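Local atomic coordinates of adenylosuccinate lyase (Francisella tularensis subsp. tularensis SCHU S4, PDB entry 4EEI), a protein that probably cleaves adenylosuccinate to AMP and fumarate, and SAICAR to AICAR and fumarate, in two steps of purine nucleotide biosynthesis. Residues N18-E27 / D96-Q105; R216-H226 / E309-M320. All coordinates share one frame; numbering follows the deposited sequence.

Contact 1 (N18-E27 / D96-Q105); sequences NKYAKMLEVE and DIIDSALSLQ. With EDO (1,2-ethanediol), chain P.
Val26 is a knob seated among Ile97, Ser100, Ala101 and Leu104. With CG1 anti to the backbone N (chi1 177°), its two methyls part: CG1 lies 3.7 Å from Ser100 CB, while CG2 points at the backbone of Ala101, 3.6 Å from its N, and also meets CD1 of Leu104. Ala101 allows the close approach of the helices, whose axes pass 8.3 Å apart at 116°; its CB lies 3.6 Å from Met23 N. The straight chain of Met23 runs beside Ile98, the two pointing the same way, and its CE ends 4.1 Å from Ile98 CG1. Glu27 bends at chi2 and crosses Ile97 at about a right angle, putting its carboxylate against CG1 and CD1 of Ile97; Glu27 OE2 is also hydrogen-bonded to His89 ND1. At the other end water links the segments: one molecule donates to Lys19 O and Gln105 OE1, another accepts from Lys19 NZ and Gln105 NE2, and NE2 also reaches Ile13 O. Ile98 lines the AMP pocket. Helix 68-77 packs on Met23, Glu27 and Ile98, Trp14 of helix 8-14 touches Gln105, and the loop bearing Val178, Gln179 and Phe180 meets Ser100 and Val26.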
loop_
_atom_site.group_PDB
_atom_site.type_symbol
_atom_site.label_atom_id
_atom_site.label_comp_id
_atom_site.label_asym_id
_atom_site.label_seq_id
_atom_site.Cartn_x
_atom_site.Cartn_y
_atom_site.Cartn_z
ATOM N N ASN B 18 -22.783 21.819 3.346
ATOM C CA ASN B 18 -21.587 22.651 3.302
ATOM C C ASN B 18 -20.842 22.508 1.981
ATOM O O ASN B 18 -20.210 23.464 1.509
ATOM C CB ASN B 18 -20.646 22.368 4.474
ATOM C CG ASN B 18 -19.491 23.343 4.523
ATOM O OD1 ASN B 18 -19.698 24.547 4.702
ATOM N ND2 ASN B 18 -18.270 22.841 4.343
ATOM N N LYS B 19 -20.908 21.320 1.384
ATOM C CA LYS B 19 -20.296 21.124 0.067
ATOM C C LYS B 19 -20.866 22.139 -0.923
ATOM O O LYS B 19 -20.116 22.801 -1.642
ATOM C CB LYS B 19 -20.517 19.697 -0.456
ATOM C CG LYS B 19 -19.876 19.448 -1.820
ATOM C CD LYS B 19 -20.815 18.747 -2.801
ATOM C CE LYS B 19 -20.959 17.270 -2.494
ATOM N NZ LYS B 19 -19.631 16.593 -2.371
ATOM N N TYR B 20 -22.189 22.271 -0.946
ATOM C CA TYR B 20 -22.834 23.228 -1.849
ATOM C C TYR B 20 -22.648 24.673 -1.398
ATOM O O TYR B 20 -22.557 25.573 -2.227
ATOM C CB TYR B 20 -24.330 22.915 -1.995
ATOM C CG TYR B 20 -24.604 21.547 -2.579
ATOM C CD1 TYR B 20 -23.902 21.085 -3.688
ATOM C CD2 TYR B 20 -25.553 20.714 -2.012
ATOM C CE1 TYR B 20 -24.148 19.825 -4.213
ATOM C CE2 TYR B 20 -25.804 19.465 -2.526
ATOM C CZ TYR B 20 -25.103 19.020 -3.621
ATOM O OH TYR B 20 -25.370 17.765 -4.121
ATOM N N ALA B 21 -22.599 24.908 -0.088
ATOM C CA ALA B 21 -22.376 26.272 0.399
ATOM C C ALA B 21 -20.996 26.780 -0.044
ATOM O O ALA B 21 -20.830 27.952 -0.394
ATOM C CB ALA B 21 -22.535 26.351 1.905
ATOM N N LYS B 22 -20.003 25.897 -0.038
ATOM C CA LYS B 22 -18.672 26.296 -0.494
ATOM C C LYS B 22 -18.647 26.487 -2.005
ATOM O O LYS B 22 -17.997 27.412 -2.505
ATOM C CB LYS B 22 -17.611 25.291 -0.023
ATOM C CG LYS B 22 -17.426 25.268 1.511
ATOM C CD LYS B 22 -16.877 26.595 2.035
ATOM C CE LYS B 22 -17.930 27.432 2.747
ATOM N NZ LYS B 22 -18.286 26.926 4.109
ATOM N N MET B 23 -19.367 25.636 -2.734
ATOM C CA MET B 23 -19.499 25.823 -4.181
ATOM C C MET B 23 -20.123 27.180 -4.496
ATOM O O MET B 23 -19.697 27.880 -5.425
ATOM C CB MET B 23 -20.330 24.699 -4.800
ATOM C CG MET B 23 -19.565 23.383 -4.945
ATOM S SD MET B 23 -20.612 22.098 -5.661
ATOM C CE MET B 23 -19.486 20.687 -5.612
ATOM N N LEU B 24 -21.116 27.558 -3.706
ATOM C CA LEU B 24 -21.778 28.845 -3.897
ATOM C C LEU B 24 -20.816 30.002 -3.648
ATOM O O LEU B 24 -20.808 30.981 -4.400
ATOM C CB LEU B 24 -23.004 28.962 -2.990
ATOM C CG LEU B 24 -23.742 30.300 -3.130
ATOM C CD1 LEU B 24 -24.277 30.489 -4.550
ATOM C CD2 LEU B 24 -24.877 30.404 -2.117
ATOM N N GLU B 25 -20.008 29.896 -2.597
ATOM C CA GLU B 25 -19.041 30.943 -2.275
ATOM C C GLU B 25 -18.035 31.122 -3.413
ATOM O O GLU B 25 -17.679 32.247 -3.778
ATOM C CB GLU B 25 -18.308 30.620 -0.965
ATOM C CG GLU B 25 -17.302 31.698 -0.562
ATOM C CD GLU B 25 -16.509 31.356 0.698
ATOM O OE1 GLU B 25 -16.878 30.394 1.408
ATOM O OE2 GLU B 25 -15.508 32.056 0.972
ATOM N N VAL B 26 -17.581 30.005 -3.977
ATOM C CA VAL B 26 -16.673 30.032 -5.123
ATOM C C VAL B 26 -17.320 30.623 -6.379
ATOM O O VAL B 26 -16.699 31.440 -7.077
ATOM C CB VAL B 26 -16.112 28.623 -5.393
ATOM C CG1 VAL B 26 -15.225 28.622 -6.617
ATOM C CG2 VAL B 26 -15.340 28.147 -4.177
ATOM N N GLU B 27 -18.556 30.220 -6.673
ATOM C CA GLU B 27 -19.287 30.788 -7.810
ATOM C C GLU B 27 -19.429 32.303 -7.669
ATOM O O GLU B 27 -19.343 33.042 -8.652
ATOM C CB GLU B 27 -20.694 30.182 -7.924
ATOM C CG GLU B 27 -20.758 28.712 -8.342
ATOM C CD GLU B 27 -20.673 28.505 -9.855
ATOM O OE1 GLU B 27 -20.311 29.457 -10.588
ATOM O OE2 GLU B 27 -20.974 27.378 -10.314
ATOM N N ASP B 96 -13.553 24.082 -11.969
ATOM C CA ASP B 96 -13.047 25.321 -11.381
ATOM C C ASP B 96 -13.800 25.529 -10.077
ATOM O O ASP B 96 -13.237 25.954 -9.071
ATOM C CB ASP B 96 -13.324 26.529 -12.288
ATOM C CG ASP B 96 -12.394 26.610 -13.492
ATOM O OD1 ASP B 96 -11.240 26.144 -13.412
ATOM O OD2 ASP B 96 -12.830 27.170 -14.525
ATOM N N ILE B 97 -15.091 25.218 -10.099
ATOM C CA ILE B 97 -15.922 25.404 -8.915
ATOM C C ILE B 97 -15.694 24.283 -7.904
ATOM O O ILE B 97 -15.470 24.536 -6.717
ATOM C CB ILE B 97 -17.417 25.477 -9.278
ATOM C CG1 ILE B 97 -17.671 26.549 -10.342
ATOM C CG2 ILE B 97 -18.261 25.730 -8.028
ATOM C CD1 ILE B 97 -17.199 27.956 -9.955
ATOM N N ILE B 98 -15.748 23.041 -8.371
ATOM C CA ILE B 98 -15.623 21.886 -7.474
ATOM C C ILE B 98 -14.298 21.889 -6.726
ATOM O O ILE B 98 -14.266 21.731 -5.506
ATOM C CB ILE B 98 -15.711 20.557 -8.244
ATOM C CG1 ILE B 98 -17.067 20.410 -8.919
ATOM C CG2 ILE B 98 -15.451 19.377 -7.314
ATOM C CD1 ILE B 98 -17.115 19.287 -9.951
ATOM N N ASP B 99 -13.204 22.048 -7.463
ATOM C CA ASP B 99 -11.881 21.931 -6.868
ATOM C C ASP B 99 -11.550 23.119 -5.976
ATOM O O ASP B 99 -10.895 22.958 -4.953
ATOM C CB ASP B 99 -10.806 21.740 -7.952
ATOM C CG ASP B 99 -10.816 20.337 -8.558
ATOM O OD1 ASP B 99 -11.600 19.469 -8.097
ATOM O OD2 ASP B 99 -10.019 20.099 -9.493
ATOM N N SER B 100 -11.997 24.309 -6.359
ATOM C CA SER B 100 -11.768 25.477 -5.522
ATOM C C SER B 100 -12.572 25.370 -4.228
ATOM O O SER B 100 -12.087 25.713 -3.149
ATOM C CB SER B 100 -12.094 26.762 -6.285
ATOM O OG SER B 100 -11.190 26.937 -7.366
ATOM N N ALA B 101 -13.796 24.862 -4.324
ATOM C CA ALA B 101 -14.615 24.699 -3.134
ATOM C C ALA B 101 -14.050 23.578 -2.270
ATOM O O ALA B 101 -14.110 23.640 -1.043
ATOM C CB ALA B 101 -16.069 24.432 -3.506
ATOM N N LEU B 102 -13.495 22.553 -2.908
ATOM C CA LEU B 102 -12.893 21.444 -2.164
ATOM C C LEU B 102 -11.719 21.952 -1.336
ATOM O O LEU B 102 -11.506 21.503 -0.217
ATOM C CB LEU B 102 -12.425 20.355 -3.131
ATOM C CG LEU B 102 -11.696 19.155 -2.543
ATOM C CD1 LEU B 102 -12.574 18.468 -1.513
ATOM C CD2 LEU B 102 -11.342 18.185 -3.657
ATOM N N SER B 103 -10.966 22.904 -1.883
ATOM C CA SER B 103 -9.857 23.493 -1.130
ATOM C C SER B 103 -10.350 24.183 0.122
ATOM O O SER B 103 -9.663 24.175 1.144
ATOM C CB SER B 103 -9.070 24.485 -1.981
ATOM O OG SER B 103 -8.369 23.804 -2.999
ATOM N N LEU B 104 -11.527 24.802 0.038
ATOM C CA LEU B 104 -12.099 25.474 1.201
ATOM C C LEU B 104 -12.501 24.455 2.275
ATOM O O LEU B 104 -12.296 24.690 3.468
ATOM C CB LEU B 104 -13.295 26.346 0.805
ATOM C CG LEU B 104 -13.113 27.388 -0.304
ATOM C CD1 LEU B 104 -14.374 28.212 -0.479
ATOM C CD2 LEU B 104 -11.928 28.299 -0.017
ATOM N N GLN B 105 -13.068 23.326 1.857
ATOM C CA GLN B 105 -13.392 22.258 2.805
ATOM C C GLN B 105 -12.134 21.685 3.445
ATOM O O GLN B 105 -12.104 21.437 4.652
ATOM C CB GLN B 105 -14.166 21.133 2.111
ATOM C CG GLN B 105 -15.588 21.499 1.733
ATOM C CD GLN B 105 -16.240 20.422 0.902
ATOM O OE1 GLN B 105 -15.865 20.206 -0.252
ATOM N NE2 GLN B 105 -17.198 19.712 1.495
HETATM C C1 EDO P . -7.223 20.608 -3.185
HETATM O O1 EDO P . -6.001 20.390 -3.916
HETATM C C2 EDO P . -8.402 20.759 -4.146
HETATM O O2 EDO P . -8.160 21.875 -5.010
HETATM O O HOH W 1 -18.282 17.103 0.480
HETATM O O HOH W 2 -17.425 21.985 -2.086
#

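Contact 2 (R216-H226 / E309-M320); sequences RDRIAKLISIH and ERFYLPDNFGIM. With AMP (adenosine monophosphate), chain O; EDO (1,2-ethanediol), chain Q.
Arg216 and Glu309 meet edge to edge, guanidinium and carboxylate nearly coplanar (21°). The grip is a side-on salt bridge: NE of Arg216 gives a nearly straight bond to Glu309 OE2 (2.9 Å) and NH2 one to OE1 (3.1 Å), each oxygen using its syn lone pair. NH1 of Arg216 pairs with Asp99, so the guanidinium lies between two carboxylates. At the other end His226 and Asn316 are tighter still. The imidazole and amide are coplanar, and His226 ND1 donates to Asn316 OD1 over 2.6 Å. Asn316 CG stands anti to the backbone N, which carries the amide across to the ring edge; its ND2 bonds to His287 and, through a water, meets Ile223 O. CE of Met320 covers one face of the imidazole, 3.6 Å from CG of His226, while the ring edge is turned toward the face of Phe317 in an offset edge-to-face pair, planes at 84°. Between these directed ends the contacts are mostly longer, aliphatic ones: Ile223 CD1 meets the edge of Tyr312, 3.8 Å from CE1, and stands 4.0 Å from Leu313 CD2, though Ile219 CG2 lies closer, against Tyr312 OH. The axes come no nearer than 11.6 Å, so long side chains do the bridging. Beyond Glu309, an ethanediol donates to OE1, and Arg310 turns to the nucleotide, its NE 2.9 Å from O3P of AMP. Two long helices running roughly alongside each other, at 35°, are typical of the central helical bundle of the fumarase/aspartase superfamily, here with the AMP phosphate site beside one end.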
loop_
_atom_site.group_PDB
_atom_site.type_symbol
_atom_site.label_atom_id
_atom_site.label_comp_id
_atom_site.label_asym_id
_atom_site.label_seq_id
_atom_site.Cartn_x
_atom_site.Cartn_y
_atom_site.Cartn_z
ATOM N N ARG B 216 -3.606 16.739 -8.516
ATOM C CA ARG B 216 -3.929 15.997 -7.299
ATOM C C ARG B 216 -2.754 15.747 -6.371
ATOM O O ARG B 216 -2.938 15.161 -5.297
ATOM C CB ARG B 216 -4.639 14.681 -7.648
ATOM C CG ARG B 216 -6.119 14.662 -7.249
ATOM C CD ARG B 216 -6.881 15.836 -7.865
ATOM N NE ARG B 216 -8.229 15.986 -7.300
ATOM C CZ ARG B 216 -9.037 17.007 -7.565
ATOM N NH1 ARG B 216 -8.638 17.975 -8.382
ATOM N NH2 ARG B 216 -10.242 17.062 -7.022
ATOM N N ASP B 217 -1.559 16.201 -6.748
ATOM C CA ASP B 217 -0.386 15.995 -5.891
ATOM C C ASP B 217 -0.397 16.882 -4.646
ATOM O O ASP B 217 0.330 16.618 -3.674
ATOM C CB ASP B 217 0.929 16.174 -6.669
ATOM C CG ASP B 217 1.161 17.617 -7.115
ATOM O OD1 ASP B 217 1.965 18.336 -6.471
ATOM O OD2 ASP B 217 0.544 18.019 -8.121
ATOM N N ARG B 218 -1.209 17.935 -4.665
ATOM C CA ARG B 218 -1.341 18.777 -3.477
ATOM C C ARG B 218 -2.093 17.995 -2.422
ATOM O O ARG B 218 -1.657 17.898 -1.274
ATOM C CB ARG B 218 -2.067 20.087 -3.808
ATOM C CG ARG B 218 -1.371 20.902 -4.901
ATOM C CD ARG B 218 -1.909 22.330 -4.981
ATOM N NE ARG B 218 -1.116 23.155 -5.905
ATOM C CZ ARG B 218 -0.054 23.869 -5.544
ATOM N NH1 ARG B 218 0.353 23.864 -4.278
ATOM N NH2 ARG B 218 0.594 24.599 -6.441
ATOM N N ILE B 219 -3.223 17.416 -2.815
ATOM C CA ILE B 219 -3.959 16.548 -1.905
ATOM C C ILE B 219 -3.088 15.379 -1.460
ATOM O O ILE B 219 -3.077 15.027 -0.282
ATOM C CB ILE B 219 -5.259 16.018 -2.540
ATOM C CG1 ILE B 219 -6.308 17.134 -2.570
ATOM C CG2 ILE B 219 -5.812 14.831 -1.732
ATOM C CD1 ILE B 219 -7.536 16.816 -3.420
ATOM N N ALA B 220 -2.353 14.785 -2.392
ATOM C CA ALA B 220 -1.531 13.628 -2.056
ATOM C C ALA B 220 -0.443 14.002 -1.056
ATOM O O ALA B 220 -0.071 13.194 -0.204
ATOM C CB ALA B 220 -0.921 13.011 -3.309
ATOM N N LYS B 221 0.082 15.216 -1.162
ATOM C CA LYS B 221 1.121 15.641 -0.240
ATOM C C LYS B 221 0.567 15.709 1.180
ATOM O O LYS B 221 1.195 15.219 2.123
ATOM C CB LYS B 221 1.698 17.001 -0.647
ATOM C CG LYS B 221 2.640 17.584 0.418
ATOM C CD LYS B 221 3.425 18.788 -0.105
ATOM C CE LYS B 221 4.339 19.358 0.979
ATOM N NZ LYS B 221 5.128 20.510 0.445
ATOM N N LEU B 222 -0.619 16.302 1.332
ATOM C CA LEU B 222 -1.259 16.419 2.638
ATOM C C LEU B 222 -1.581 15.047 3.217
ATOM O O LEU B 222 -1.319 14.786 4.396
ATOM C CB LEU B 222 -2.542 17.257 2.540
ATOM C CG LEU B 222 -3.381 17.351 3.824
ATOM C CD1 LEU B 222 -2.575 17.942 4.971
ATOM C CD2 LEU B 222 -4.642 18.178 3.599
ATOM N N ILE B 223 -2.156 14.178 2.391
ATOM C CA ILE B 223 -2.478 12.820 2.825
ATOM C C ILE B 223 -1.215 12.048 3.225
ATOM O O ILE B 223 -1.249 11.236 4.155
ATOM C CB ILE B 223 -3.287 12.082 1.734
ATOM C CG1 ILE B 223 -4.577 12.851 1.445
ATOM C CG2 ILE B 223 -3.595 10.643 2.141
ATOM C CD1 ILE B 223 -5.516 12.957 2.632
ATOM N N SER B 224 -0.101 12.307 2.537
ATOM C CA SER B 224 1.188 11.720 2.918
ATOM C C SER B 224 1.655 12.187 4.289
ATOM O O SER B 224 2.214 11.399 5.070
ATOM C CB SER B 224 2.260 12.034 1.874
ATOM O OG SER B 224 1.935 11.393 0.652
ATOM N N ILE B 225 1.447 13.463 4.589
ATOM C CA ILE B 225 1.742 13.947 5.939
ATOM C C ILE B 225 0.848 13.235 6.964
ATOM O O ILE B 225 1.295 12.856 8.052
ATOM C CB ILE B 225 1.546 15.467 6.059
ATOM C CG1 ILE B 225 2.515 16.205 5.132
ATOM C CG2 ILE B 225 1.757 15.927 7.507
ATOM C CD1 ILE B 225 2.195 17.695 4.998
ATOM N N HIS B 226 -0.423 13.057 6.626
ATOM C CA HIS B 226 -1.341 12.380 7.537
ATOM C C HIS B 226 -0.900 10.923 7.747
ATOM O O HIS B 226 -1.076 10.365 8.836
ATOM C CB HIS B 226 -2.775 12.458 6.996
ATOM C CG HIS B 226 -3.430 13.783 7.235
ATOM N ND1 HIS B 226 -4.775 13.995 7.024
ATOM C CD2 HIS B 226 -2.929 14.957 7.686
ATOM C CE1 HIS B 226 -5.076 15.245 7.339
ATOM N NE2 HIS B 226 -3.976 15.849 7.751
ATOM N N GLU B 309 -12.314 10.215 -3.809
ATOM C CA GLU B 309 -12.233 11.325 -2.861
ATOM C C GLU B 309 -13.491 11.467 -2.012
ATOM O O GLU B 309 -13.411 11.843 -0.838
ATOM C CB GLU B 309 -11.885 12.637 -3.597
ATOM C CG GLU B 309 -10.427 12.657 -4.059
ATOM C CD GLU B 309 -10.089 13.758 -5.063
ATOM O OE1 GLU B 309 -11.012 14.415 -5.595
ATOM O OE2 GLU B 309 -8.881 13.956 -5.331
ATOM N N ARG B 310 -14.656 11.167 -2.585
ATOM C CA ARG B 310 -15.905 11.266 -1.824
ATOM C C ARG B 310 -15.936 10.308 -0.642
ATOM O O ARG B 310 -16.594 10.574 0.353
ATOM C CB ARG B 310 -17.112 10.966 -2.721
ATOM C CG ARG B 310 -17.389 11.987 -3.830
ATOM C CD ARG B 310 -18.659 11.574 -4.577
ATOM N NE ARG B 310 -18.822 12.265 -5.851
ATOM C CZ ARG B 310 -19.499 13.397 -6.018
ATOM N NH1 ARG B 310 -20.091 13.987 -4.989
ATOM N NH2 ARG B 310 -19.588 13.938 -7.228
ATOM N N PHE B 311 -15.240 9.182 -0.759
ATOM C CA PHE B 311 -15.137 8.232 0.350
ATOM C C PHE B 311 -14.014 8.604 1.308
ATOM O O PHE B 311 -14.238 8.771 2.503
ATOM C CB PHE B 311 -14.828 6.823 -0.165
ATOM C CG PHE B 311 -16.029 6.075 -0.685
ATOM C CD1 PHE B 311 -16.867 5.396 0.184
ATOM C CD2 PHE B 311 -16.287 6.018 -2.044
ATOM C CE1 PHE B 311 -17.960 4.688 -0.307
ATOM C CE2 PHE B 311 -17.364 5.304 -2.537
ATOM C CZ PHE B 311 -18.202 4.649 -1.672
ATOM N N TYR B 312 -12.796 8.707 0.791
ATOM C CA TYR B 312 -11.641 8.734 1.690
ATOM C C TYR B 312 -11.328 10.087 2.332
ATOM O O TYR B 312 -10.764 10.123 3.420
ATOM C CB TYR B 312 -10.395 8.110 1.034
ATOM C CG TYR B 312 -9.462 9.093 0.367
ATOM C CD1 TYR B 312 -8.457 9.726 1.089
ATOM C CD2 TYR B 312 -9.566 9.367 -0.989
ATOM C CE1 TYR B 312 -7.590 10.617 0.475
ATOM C CE2 TYR B 312 -8.704 10.262 -1.612
ATOM C CZ TYR B 312 -7.726 10.882 -0.871
ATOM O OH TYR B 312 -6.867 11.772 -1.477
ATOM N N LEU B 313 -11.662 11.194 1.675
ATOM C CA LEU B 313 -11.345 12.497 2.269
ATOM C C LEU B 313 -12.146 12.795 3.545
ATOM O O LEU B 313 -11.555 13.168 4.556
ATOM C CB LEU B 313 -11.475 13.644 1.258
ATOM C CG LEU B 313 -10.344 13.751 0.234
ATOM C CD1 LEU B 313 -10.596 14.931 -0.717
ATOM C CD2 LEU B 313 -8.993 13.896 0.924
ATOM N N PRO B 314 -13.486 12.632 3.518
ATOM C CA PRO B 314 -14.179 12.849 4.794
ATOM C C PRO B 314 -13.756 11.832 5.854
ATOM O O PRO B 314 -13.747 12.158 7.052
ATOM C CB PRO B 314 -15.656 12.651 4.425
ATOM C CG PRO B 314 -15.730 12.999 2.962
ATOM C CD PRO B 314 -14.439 12.434 2.408
ATOM N N ASP B 315 -13.419 10.614 5.438
ATOM C CA ASP B 315 -12.989 9.615 6.417
ATOM C C ASP B 315 -11.616 9.951 6.964
ATOM O O ASP B 315 -11.355 9.769 8.141
ATOM C CB ASP B 315 -12.947 8.213 5.820
ATOM C CG ASP B 315 -14.325 7.630 5.604
ATOM O OD1 ASP B 315 -15.311 8.229 6.081
ATOM O OD2 ASP B 315 -14.418 6.563 4.963
ATOM N N ASN B 316 -10.728 10.413 6.096
ATOM C CA ASN B 316 -9.381 10.758 6.531
ATOM C C ASN B 316 -9.408 11.869 7.579
ATOM O O ASN B 316 -8.834 11.736 8.659
ATOM C CB ASN B 316 -8.527 11.157 5.326
ATOM C CG ASN B 316 -7.079 11.372 5.689
ATOM O OD1 ASN B 316 -6.689 12.467 6.119
ATOM N ND2 ASN B 316 -6.268 10.329 5.521
ATOM N N PHE B 317 -10.095 12.967 7.279
ATOM C CA PHE B 317 -10.190 14.041 8.256
ATOM C C PHE B 317 -10.977 13.627 9.497
ATOM O O PHE B 317 -10.609 13.973 10.631
ATOM C CB PHE B 317 -10.775 15.303 7.612
ATOM C CG PHE B 317 -9.822 15.977 6.671
ATOM C CD1 PHE B 317 -8.730 16.678 7.163
ATOM C CD2 PHE B 317 -10.008 15.905 5.301
ATOM C CE1 PHE B 317 -7.833 17.303 6.294
ATOM C CE2 PHE B 317 -9.118 16.525 4.428
ATOM C CZ PHE B 317 -8.031 17.221 4.931
ATOM N N GLY B 318 -12.058 12.878 9.300
ATOM C CA GLY B 318 -12.860 12.441 10.435
ATOM C C GLY B 318 -12.070 11.536 11.374
ATOM O O GLY B 318 -12.107 11.695 12.592
ATOM N N ILE B 319 -11.354 10.578 10.810
ATOM C CA ILE B 319 -10.560 9.672 11.624
ATOM C C ILE B 319 -9.392 10.415 12.276
ATOM O O ILE B 319 -9.073 10.169 13.434
ATOM C CB ILE B 319 -10.017 8.511 10.777
ATOM C CG1 ILE B 319 -11.165 7.579 10.368
ATOM C CG2 ILE B 319 -8.958 7.732 11.545
ATOM C CD1 ILE B 319 -10.754 6.573 9.267
ATOM N N MET B 320 -8.757 11.318 11.539
ATOM C CA MET B 320 -7.596 12.032 12.077
ATOM C C MET B 320 -7.992 12.859 13.296
ATOM O O MET B 320 -7.328 12.817 14.335
ATOM C CB MET B 320 -6.960 12.938 11.014
ATOM C CG MET B 320 -5.779 13.760 11.541
ATOM S SD MET B 320 -4.398 12.715 12.047
ATOM C CE MET B 320 -3.746 12.223 10.457
HETATM P P AMP O . -18.939 10.552 -9.508
HETATM O O1P AMP O . -19.986 9.738 -8.793
HETATM O O2P AMP O . -18.067 9.759 -10.446
HETATM O O3P AMP O . -18.187 11.512 -8.623
HETATM O "O5'" AMP O . -19.789 11.512 -10.482
HETATM C "C5'" AMP O . -19.161 12.597 -11.164
HETATM C "C4'" AMP O . -20.218 13.603 -11.602
HETATM O "O4'" AMP O . -19.603 14.696 -12.289
HETATM C "C3'" AMP O . -21.213 12.973 -12.564
HETATM O "O3'" AMP O . -22.536 13.319 -12.153
HETATM C "C2'" AMP O . -20.920 13.605 -13.906
HETATM O "O2'" AMP O . -22.123 13.828 -14.644
HETATM C "C1'" AMP O . -20.254 14.919 -13.541
HETATM N N9 AMP O . -19.282 15.330 -14.582
HETATM C C8 AMP O . -19.187 14.816 -15.821
HETATM N N7 AMP O . -18.197 15.418 -16.523
HETATM C C5 AMP O . -17.641 16.344 -15.723
HETATM C C6 AMP O . -16.546 17.334 -15.837
HETATM N N6 AMP O . -15.833 17.455 -16.980
HETATM N N1 AMP O . -16.289 18.109 -14.762
HETATM C C2 AMP O . -16.993 17.997 -13.620
HETATM N N3 AMP O . -17.997 17.121 -13.447
HETATM C C4 AMP O . -18.362 16.282 -14.445
HETATM C C1 EDO Q . -14.363 16.262 -5.505
HETATM O O1 EDO Q . -13.262 15.505 -6.008
HETATM C C2 EDO Q . -15.083 15.442 -4.443
HETATM O O2 EDO Q . -15.175 14.095 -4.910
HETATM O O HOH W 3 -3.421 9.418 5.679
#

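In the fold
From the N terminus, helix 16-33 enters contact 1, which closes when the chain, after 68 intervening residues, just over half of them helical, returns as the start of helix 94-131. Contact 2 opens later, on helix 217-244, and closes on helix 304-333 after another 82 residues. The two are therefore in series, neither nested nor crossed, with centres about 17 Å apart. They nevertheless touch: Asp99 OD2 and Arg216 NH1 form a salt bridge of 2.8 Å, and Leu102 packs on Arg216 and Ile219. Helix 94-131 thus ties the N-terminal helices to the long bundle, and AMP lies by both, touching Ile98 and Arg310.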